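Local coordinates for protein hyaluronoglucosaminidase (Apis mellifera, PDB 1FCQ) that hydrolyses hyaluronan as a venom glycosidase of family 56, built on a TIM-barrel fold, and is a major bee venom allergen, at residues 17-22 and 42-47; 132-137 and 147-152. All blocks are in the same frame, centred on the assembly; numbering follows the deposited sequence.

Interaction 1: residues 17-22 and 42-47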
ATOM      1  N   VAL A  17      -0.957   9.551   9.392  1.00 13.22           N
ATOM      2  CA  VAL A  17      -1.732  10.703   8.886  1.00 15.05           C
ATOM      3  C   VAL A  17      -0.755  11.866   8.912  1.00 14.44           C
ATOM      4  O   VAL A  17      -0.054  12.027   9.924  1.00 15.09           O
ATOM      5  CB  VAL A  17      -2.932  10.968   9.805  1.00 11.20           C
ATOM      6  CG1 VAL A  17      -3.691  12.213   9.344  1.00 19.62           C
ATOM      7  CG2 VAL A  17      -3.913   9.810   9.852  1.00 15.80           C
ATOM      8  N   PRO A  18      -0.700  12.724   7.909  1.00 14.35           N
ATOM      9  CA  PRO A  18       0.284  13.785   7.829  1.00 16.31           C
ATOM     10  C   PRO A  18      -0.080  15.036   8.608  1.00 14.70           C
ATOM     11  O   PRO A  18      -0.038  16.138   8.066  1.00 16.41           O
ATOM     12  CB  PRO A  18       0.401  14.057   6.337  1.00 16.36           C
ATOM     13  CG  PRO A  18      -0.955  13.747   5.819  1.00 16.61           C
ATOM     14  CD  PRO A  18      -1.456  12.579   6.639  1.00 15.77           C
ATOM     15  N   THR A  19      -0.309  14.837   9.894  1.00 13.57           N
ATOM     16  CA  THR A  19      -0.649  15.935  10.791  1.00 15.12           C
ATOM     17  C   THR A  19       0.521  16.864  11.002  1.00 16.25           C
ATOM     18  O   THR A  19       0.323  17.982  11.494  1.00 15.02           O
ATOM     19  CB  THR A  19      -1.225  15.408  12.115  1.00 15.64           C
ATOM     20  OG1 THR A  19      -0.444  14.308  12.594  1.00 14.07           O
ATOM     21  CG2 THR A  19      -2.660  14.929  11.883  1.00 15.10           C
ATOM     22  N   PHE A  20       1.744  16.563  10.532  1.00 15.79           N
ATOM     23  CA  PHE A  20       2.834  17.524  10.610  1.00 15.56           C
ATOM     24  C   PHE A  20       2.449  18.834   9.926  1.00 18.73           C
ATOM     25  O   PHE A  20       2.908  19.902  10.341  1.00 21.24           O
ATOM     26  CB  PHE A  20       4.118  16.949   9.987  1.00 16.18           C
ATOM     27  CG  PHE A  20       4.071  16.875   8.487  1.00 20.32           C
ATOM     28  CD1 PHE A  20       4.549  17.919   7.712  1.00 26.65           C
ATOM     29  CD2 PHE A  20       3.550  15.762   7.845  1.00 19.00           C
ATOM     30  CE1 PHE A  20       4.491  17.862   6.333  1.00 19.86           C
ATOM     31  CE2 PHE A  20       3.502  15.697   6.466  1.00 17.83           C
ATOM     32  CZ  PHE A  20       3.979  16.749   5.706  1.00 21.24           C
ATOM     33  N   MET A  21       1.584  18.794   8.920  1.00 15.97           N
ATOM     34  CA  MET A  21       1.110  19.949   8.177  1.00 20.92           C
ATOM     35  C   MET A  21       0.284  20.883   9.058  1.00 20.97           C
ATOM     36  O   MET A  21       0.066  22.037   8.661  1.00 23.35           O
ATOM     37  CB  MET A  21       0.234  19.509   6.989  1.00 23.42           C
ATOM     38  CG  MET A  21       0.887  18.392   6.174  1.00 29.93           C
ATOM     39  SD  MET A  21      -0.247  17.688   4.954  1.00 30.57           S
ATOM     40  CE  MET A  21      -0.461  19.168   3.949  1.00 29.01           C
ATOM     41  N   CYS A  22      -0.183  20.427  10.200  1.00 15.35           N
ATOM     42  CA  CYS A  22      -0.984  21.243  11.108  1.00 15.55           C
ATOM     43  C   CYS A  22      -0.163  21.884  12.212  1.00 17.44           C
ATOM     44  O   CYS A  22      -0.666  22.707  13.000  1.00 18.93           O
ATOM     45  CB  CYS A  22      -2.038  20.344  11.772  1.00 17.09           C
ATOM     46  SG  CYS A  22      -3.106  19.497  10.583  1.00 15.81           S
ATOM     47  N   TRP A  42       8.116  10.389  16.870  1.00 15.72           N
ATOM     48  CA  TRP A  42       8.564  11.473  17.758  1.00 15.13           C
ATOM     49  C   TRP A  42       8.269  12.821  17.118  1.00 17.14           C
ATOM     50  O   TRP A  42       8.439  13.076  15.921  1.00 16.27           O
ATOM     51  CB  TRP A  42      10.051  11.267  18.035  1.00 16.68           C
ATOM     52  CG  TRP A  42      10.678  12.303  18.927  1.00 15.99           C
ATOM     53  CD1 TRP A  42      10.538  12.406  20.273  1.00 16.51           C
ATOM     54  CD2 TRP A  42      11.516  13.385  18.519  1.00 17.66           C
ATOM     55  NE1 TRP A  42      11.240  13.502  20.738  1.00 20.19           N
ATOM     56  CE2 TRP A  42      11.864  14.103  19.680  1.00 18.32           C
ATOM     57  CE3 TRP A  42      12.022  13.807  17.282  1.00 20.95           C
ATOM     58  CZ2 TRP A  42      12.681  15.237  19.633  1.00 18.22           C
ATOM     59  CZ3 TRP A  42      12.826  14.930  17.237  1.00 22.35           C
ATOM     60  CH2 TRP A  42      13.159  15.616  18.416  1.00 19.15           C
ATOM     61  N   MET A  43       7.745  13.741  17.934  1.00 15.00           N
ATOM     62  CA  MET A  43       7.333  15.082  17.559  1.00 16.05           C
ATOM     63  C   MET A  43       6.252  15.141  16.494  1.00 15.40           C
ATOM     64  O   MET A  43       6.046  16.119  15.761  1.00 17.16           O
ATOM     65  CB  MET A  43       8.549  15.921  17.126  1.00 19.01           C
ATOM     66  CG  MET A  43       9.447  16.267  18.320  1.00 19.02           C
ATOM     67  SD  MET A  43       8.612  17.343  19.496  1.00 20.31           S
ATOM     68  CE  MET A  43       8.505  18.878  18.627  1.00 20.94           C
ATOM     69  N   ASP A  44       5.509  14.033  16.338  1.00 15.48           N
ATOM     70  CA  ASP A  44       4.483  13.896  15.316  1.00 13.79           C
ATOM     71  C   ASP A  44       5.059  14.151  13.929  1.00 13.63           C
ATOM     72  O   ASP A  44       4.368  14.592  13.001  1.00 14.01           O
ATOM     73  CB  ASP A  44       3.258  14.775  15.571  1.00 15.37           C
ATOM     74  CG  ASP A  44       2.077  14.466  14.668  1.00 15.43           C
ATOM     75  OD1 ASP A  44       1.782  13.270  14.421  1.00 15.74           O
ATOM     76  OD2 ASP A  44       1.459  15.426  14.163  1.00 19.26           O
ATOM     77  N   LYS A  45       6.309  13.726  13.716  1.00 13.71           N
ATOM     78  CA  LYS A  45       6.928  13.857  12.397  1.00 15.76           C
ATOM     79  C   LYS A  45       6.262  12.860  11.454  1.00 13.74           C
ATOM     80  O   LYS A  45       5.801  11.802  11.903  1.00 14.57           O
ATOM     81  CB  LYS A  45       8.444  13.668  12.482  1.00 18.73           C
ATOM     82  CG  LYS A  45       9.142  14.929  13.008  1.00 24.01           C
ATOM     83  CD  LYS A  45      10.655  14.758  12.924  1.00 32.83           C
ATOM     84  CE  LYS A  45      11.398  16.015  13.339  1.00 41.57           C
ATOM     85  NZ  LYS A  45      12.875  15.798  13.299  1.00 42.19           N
ATOM     86  N   PHE A  46       6.237  13.173  10.162  1.00 13.64           N
ATOM     87  CA  PHE A  46       5.583  12.241   9.229  1.00 16.07           C
ATOM     88  C   PHE A  46       6.411  10.954   9.106  1.00 14.02           C
ATOM     89  O   PHE A  46       5.847   9.865   9.039  1.00 12.59           O
ATOM     90  CB  PHE A  46       5.363  12.865   7.851  1.00 15.16           C
ATOM     91  CG  PHE A  46       4.459  12.071   6.941  1.00 13.99           C
ATOM     92  CD1 PHE A  46       3.233  11.591   7.391  1.00 16.27           C
ATOM     93  CD2 PHE A  46       4.847  11.812   5.639  1.00 18.73           C
ATOM     94  CE1 PHE A  46       2.406  10.861   6.554  1.00 15.57           C
ATOM     95  CE2 PHE A  46       4.021  11.083   4.801  1.00 19.88           C
ATOM     96  CZ  PHE A  46       2.803  10.609   5.247  1.00 16.87           C
ATOM     97  N   ARG A  47       7.725  11.131   9.009  1.00 14.14           N
ATOM     98  CA  ARG A  47       8.603   9.969   8.887  1.00 14.04           C
ATOM     99  C   ARG A  47       9.485   9.923  10.131  1.00 13.45           C
ATOM    100  O   ARG A  47      10.184  10.915  10.365  1.00 17.43           O
ATOM    101  CB  ARG A  47       9.470  10.043   7.631  1.00 14.23           C
ATOM    102  CG  ARG A  47       8.625  10.012   6.366  1.00 15.77           C
ATOM    103  CD  ARG A  47       9.436  10.098   5.077  1.00 16.57           C
ATOM    104  NE  ARG A  47       8.461  10.008   3.994  1.00 19.32           N
ATOM    105  CZ  ARG A  47       7.779  11.033   3.497  1.00 22.25           C
ATOM    106  NH1 ARG A  47       6.897  10.755   2.549  1.00 21.81           N
ATOM    107  NH2 ARG A  47       8.024  12.271   3.938  1.00 18.14           N
TER
HETATM  108  O   HOH W   1       2.805  13.789  10.590  1.00 14.62           O
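T19 and D44 meet nearly at a right angle through their polar ends. T19 OG1 donates to D44 OD2 at 2.7 Å, on the syn lone pair of that oxygen. OG1 sits between the backbone N and the carbonyl carbon of T19 (chi1 44°), which aims it at the carboxylate. W15 NE1 also bonds T19 OG1. OD2 also takes a bond from H23 NE2, and OD1 takes one from Q40 NE2, so several donors grip this buried carboxylate. These donors would probably favour its charged form. Beside this polar pair the contact is apolar. The rings of F20 and F46 lie obliquely, planes 41° apart and centroids 5.6 Å apart. F20 CD2 comes within 3.4 Å of F46 CB. P18 meets the CD1-CE1 side of the F46 ring, where CE1 lies 3.8 Å from P18 CB. P18 centres an inverse gamma turn, closed by a weak T19 N to V17 O bond. A water joins the backbones: it accepts from F20 N at 3.0 Å and lies 3.0 Å from D44 O. F46 also packs on I53 and Y55. The arrangement joins the loop after barrel strand 12-16 to the one leading into strand 51-55, a loop-to-loop contact within the TIM-barrel fold.

Interaction 2: residues 132-137 and 147-152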
ATOM      1  N   LEU A 132       0.895  -2.371 -24.066  1.00 14.06           N
ATOM      2  CA  LEU A 132       2.230  -1.976 -24.452  1.00 17.06           C
ATOM      3  C   LEU A 132       3.169  -3.176 -24.455  1.00 16.03           C
ATOM      4  O   LEU A 132       4.006  -3.262 -25.343  1.00 15.71           O
ATOM      5  CB  LEU A 132       2.781  -0.870 -23.553  1.00 14.65           C
ATOM      6  CG  LEU A 132       4.195  -0.400 -23.872  1.00 16.28           C
ATOM      7  CD1 LEU A 132       4.323   0.119 -25.301  1.00 19.13           C
ATOM      8  CD2 LEU A 132       4.635   0.665 -22.876  1.00 21.97           C
ATOM      9  N   SER A 133       2.976  -4.084 -23.494  1.00 14.42           N
ATOM     10  CA  SER A 133       3.828  -5.272 -23.457  1.00 12.82           C
ATOM     11  C   SER A 133       3.699  -6.056 -24.767  1.00 16.21           C
ATOM     12  O   SER A 133       4.707  -6.486 -25.317  1.00 18.21           O
ATOM     13  CB  SER A 133       3.442  -6.179 -22.292  1.00 17.87           C
ATOM     14  OG  SER A 133       3.665  -5.514 -21.051  1.00 16.27           O
ATOM     15  N   VAL A 134       2.466  -6.299 -25.187  1.00 14.93           N
ATOM     16  CA  VAL A 134       2.208  -7.027 -26.430  1.00 14.48           C
ATOM     17  C   VAL A 134       2.689  -6.243 -27.644  1.00 17.75           C
ATOM     18  O   VAL A 134       3.347  -6.810 -28.532  1.00 15.78           O
ATOM     19  CB  VAL A 134       0.718  -7.363 -26.555  1.00 13.71           C
ATOM     20  CG1 VAL A 134       0.439  -7.979 -27.930  1.00 18.31           C
ATOM     21  CG2 VAL A 134       0.283  -8.317 -25.455  1.00 16.20           C
ATOM     22  N   GLU A 135       2.435  -4.935 -27.689  1.00 17.31           N
ATOM     23  CA  GLU A 135       2.882  -4.119 -28.811  1.00 22.60           C
ATOM     24  C   GLU A 135       4.376  -4.205 -29.036  1.00 18.48           C
ATOM     25  O   GLU A 135       4.861  -4.318 -30.161  1.00 18.58           O
ATOM     26  CB  GLU A 135       2.436  -2.676 -28.599  1.00 16.65           C
ATOM     27  CG  GLU A 135       2.961  -1.617 -29.538  1.00 28.51           C
ATOM     28  CD  GLU A 135       2.691  -0.212 -29.015  1.00 32.16           C
ATOM     29  OE1 GLU A 135       1.933  -0.035 -28.033  1.00 28.00           O
ATOM     30  OE2 GLU A 135       3.275   0.722 -29.607  1.00 33.25           O
ATOM     31  N   VAL A 136       5.175  -4.143 -27.969  1.00 16.90           N
ATOM     32  CA  VAL A 136       6.620  -4.215 -28.046  1.00 17.39           C
ATOM     33  C   VAL A 136       7.070  -5.562 -28.614  1.00 17.81           C
ATOM     34  O   VAL A 136       7.965  -5.562 -29.467  1.00 19.66           O
ATOM     35  CB  VAL A 136       7.199  -3.986 -26.628  1.00 20.70           C
ATOM     36  CG1 VAL A 136       8.676  -4.342 -26.549  1.00 24.67           C
ATOM     37  CG2 VAL A 136       6.977  -2.519 -26.261  1.00 22.28           C
ATOM     38  N   VAL A 137       6.444  -6.652 -28.179  1.00 16.46           N
ATOM     39  CA  VAL A 137       6.807  -7.976 -28.687  1.00 13.30           C
ATOM     40  C   VAL A 137       6.461  -8.052 -30.176  1.00 15.89           C
ATOM     41  O   VAL A 137       7.270  -8.545 -30.968  1.00 16.96           O
ATOM     42  CB  VAL A 137       6.139  -9.141 -27.950  1.00 16.83           C
ATOM     43  CG1 VAL A 137       6.505 -10.495 -28.582  1.00 15.19           C
ATOM     44  CG2 VAL A 137       6.589  -9.184 -26.491  1.00 18.54           C
ATOM     45  N   GLN A 147       0.108 -16.754 -30.243  1.00 23.04           N
ATOM     46  CA  GLN A 147       0.279 -17.374 -28.928  1.00 28.30           C
ATOM     47  C   GLN A 147       1.669 -17.074 -28.385  1.00 25.96           C
ATOM     48  O   GLN A 147       1.820 -16.723 -27.210  1.00 27.10           O
ATOM     49  CB  GLN A 147       0.028 -18.880 -28.980  1.00 34.60           C
ATOM     50  CG  GLN A 147       0.138 -19.553 -27.618  1.00 44.28           C
ATOM     51  CD  GLN A 147      -0.263 -21.013 -27.650  1.00 50.18           C
ATOM     52  OE1 GLN A 147       0.340 -21.826 -28.352  1.00 51.45           O
ATOM     53  NE2 GLN A 147      -1.296 -21.347 -26.880  1.00 54.82           N
ATOM     54  N   ARG A 148       2.689 -17.167 -29.230  1.00 22.57           N
ATOM     55  CA  ARG A 148       4.062 -16.882 -28.850  1.00 21.24           C
ATOM     56  C   ARG A 148       4.195 -15.423 -28.405  1.00 19.29           C
ATOM     57  O   ARG A 148       4.839 -15.127 -27.399  1.00 20.20           O
ATOM     58  CB  ARG A 148       5.021 -17.238 -29.981  1.00 24.83           C
ATOM     59  CG  ARG A 148       6.494 -17.142 -29.621  1.00 32.51           C
ATOM     60  CD  ARG A 148       7.339 -18.044 -30.493  1.00 43.94           C
ATOM     61  NE  ARG A 148       8.711 -18.251 -30.113  1.00 51.31           N
ATOM     62  CZ  ARG A 148       9.347 -18.216 -28.962  1.00 54.22           C
ATOM     63  NH1 ARG A 148       8.741 -17.908 -27.822  1.00 51.49           N
ATOM     64  NH2 ARG A 148      10.653 -18.473 -28.905  1.00 58.88           N
ATOM     65  N   VAL A 149       3.566 -14.524 -29.165  1.00 20.43           N
ATOM     66  CA  VAL A 149       3.607 -13.100 -28.812  1.00 16.01           C
ATOM     67  C   VAL A 149       3.001 -12.879 -27.433  1.00 17.53           C
ATOM     68  O   VAL A 149       3.617 -12.197 -26.610  1.00 17.82           O
ATOM     69  CB  VAL A 149       2.845 -12.262 -29.856  1.00 15.76           C
ATOM     70  CG1 VAL A 149       2.633 -10.833 -29.349  1.00 18.37           C
ATOM     71  CG2 VAL A 149       3.565 -12.235 -31.194  1.00 17.16           C
ATOM     72  N   GLU A 150       1.790 -13.379 -27.205  1.00 18.24           N
ATOM     73  CA  GLU A 150       1.119 -13.190 -25.922  1.00 17.81           C
ATOM     74  C   GLU A 150       1.930 -13.760 -24.766  1.00 22.16           C
ATOM     75  O   GLU A 150       2.095 -13.133 -23.709  1.00 21.55           O
ATOM     76  CB  GLU A 150      -0.263 -13.853 -25.975  1.00 21.18           C
ATOM     77  CG  GLU A 150      -1.209 -13.084 -26.906  1.00 28.41           C
ATOM     78  CD  GLU A 150      -1.604 -11.753 -26.287  1.00 30.30           C
ATOM     79  OE1 GLU A 150      -1.381 -11.557 -25.070  1.00 30.20           O
ATOM     80  OE2 GLU A 150      -2.145 -10.898 -27.011  1.00 36.37           O
ATOM     81  N   GLN A 151       2.425 -14.976 -24.961  1.00 21.32           N
ATOM     82  CA  GLN A 151       3.236 -15.670 -23.949  1.00 22.57           C
ATOM     83  C   GLN A 151       4.491 -14.898 -23.592  1.00 20.88           C
ATOM     84  O   GLN A 151       4.884 -14.735 -22.420  1.00 18.13           O
ATOM     85  CB  GLN A 151       3.526 -17.029 -24.564  1.00 26.60           C
ATOM     86  CG  GLN A 151       4.694 -17.888 -24.173  1.00 40.77           C
ATOM     87  CD  GLN A 151       4.751 -19.128 -25.063  1.00 47.14           C
ATOM     88  OE1 GLN A 151       5.708 -19.362 -25.796  1.00 43.29           O
ATOM     89  NE2 GLN A 151       3.694 -19.932 -25.009  1.00 53.43           N
ATOM     90  N   GLU A 152       5.179 -14.380 -24.608  1.00 16.56           N
ATOM     91  CA  GLU A 152       6.387 -13.589 -24.436  1.00 15.65           C
ATOM     92  C   GLU A 152       6.093 -12.276 -23.715  1.00 16.65           C
ATOM     93  O   GLU A 152       6.826 -11.880 -22.809  1.00 17.26           O
ATOM     94  CB  GLU A 152       7.044 -13.351 -25.797  1.00 17.69           C
ATOM     95  CG  GLU A 152       8.353 -12.582 -25.725  1.00 21.21           C
ATOM     96  CD  GLU A 152       9.508 -13.367 -25.132  1.00 23.63           C
ATOM     97  OE1 GLU A 152       9.289 -14.521 -24.731  1.00 24.80           O
ATOM     98  OE2 GLU A 152      10.628 -12.831 -25.065  1.00 31.47           O
TER
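Two successive helices of the family 56 hyaluronidase chain, 127-140 and 146-175, form a helical hairpin with a short connection, and this contact is part of its interface. The short segments approach to 8.8 Å between axes, with their N-to-C directions 126° apart. The hairpin is therefore splayed, well short of antiparallel. Three valines carry the apolar part. V149 CG1 lies 3.9 Å from V134 CG1 and 4.0 Å from V137 CG1, so one methyl of V149 serves both valines of the other helix. With chi1 at 168°, CG1 is the V149 methyl turned to helix 127-140. V137 points at the opposite helix, and its CG1 also reaches the backbone, 3.9 Å from V149 O. Its other methyl, CG2, rests 3.9 Å from E152 CG, the two side chains crossing at about a right angle. E150 starts away from helix 127-140, but its chain bends at chi2 (-71°) and brings the carboxylate back to V134. There OE1 is 3.7 Å from V134 CG2. The carboxylate of E152 is held in salt bridges by R155 and R156, while E150 has a long, weak ion pair with R138. No hydrogen bond joins the two segments. Their grip is mainly methyl and methylene packing, with the E150 carboxylate and the V149 carbonyl also against valine methyls. E152 finds its salt-bridge partners outside the two segments.

Interactions 1 and 2 lie on opposite sides of the chain's centre, with centres 46 Å apart and nearest atoms about 27 Å apart. They share no element and do not touch. Both are largely buried locally, although each lies well out from the middle of the chain. Interaction 1 joins two loops next to barrel strands, and it mixes a buried polar bond, a water and aromatic packing. Interaction 2 joins two helices; no hydrogen bond crosses between these segments, and packing, mainly of side chains, forms the contact. Acidic groups differ accordingly: in 17-22 with 42-47 a carboxylate bonds across the contact, whereas in 132-137 with 147-152 the glutamates contribute packing.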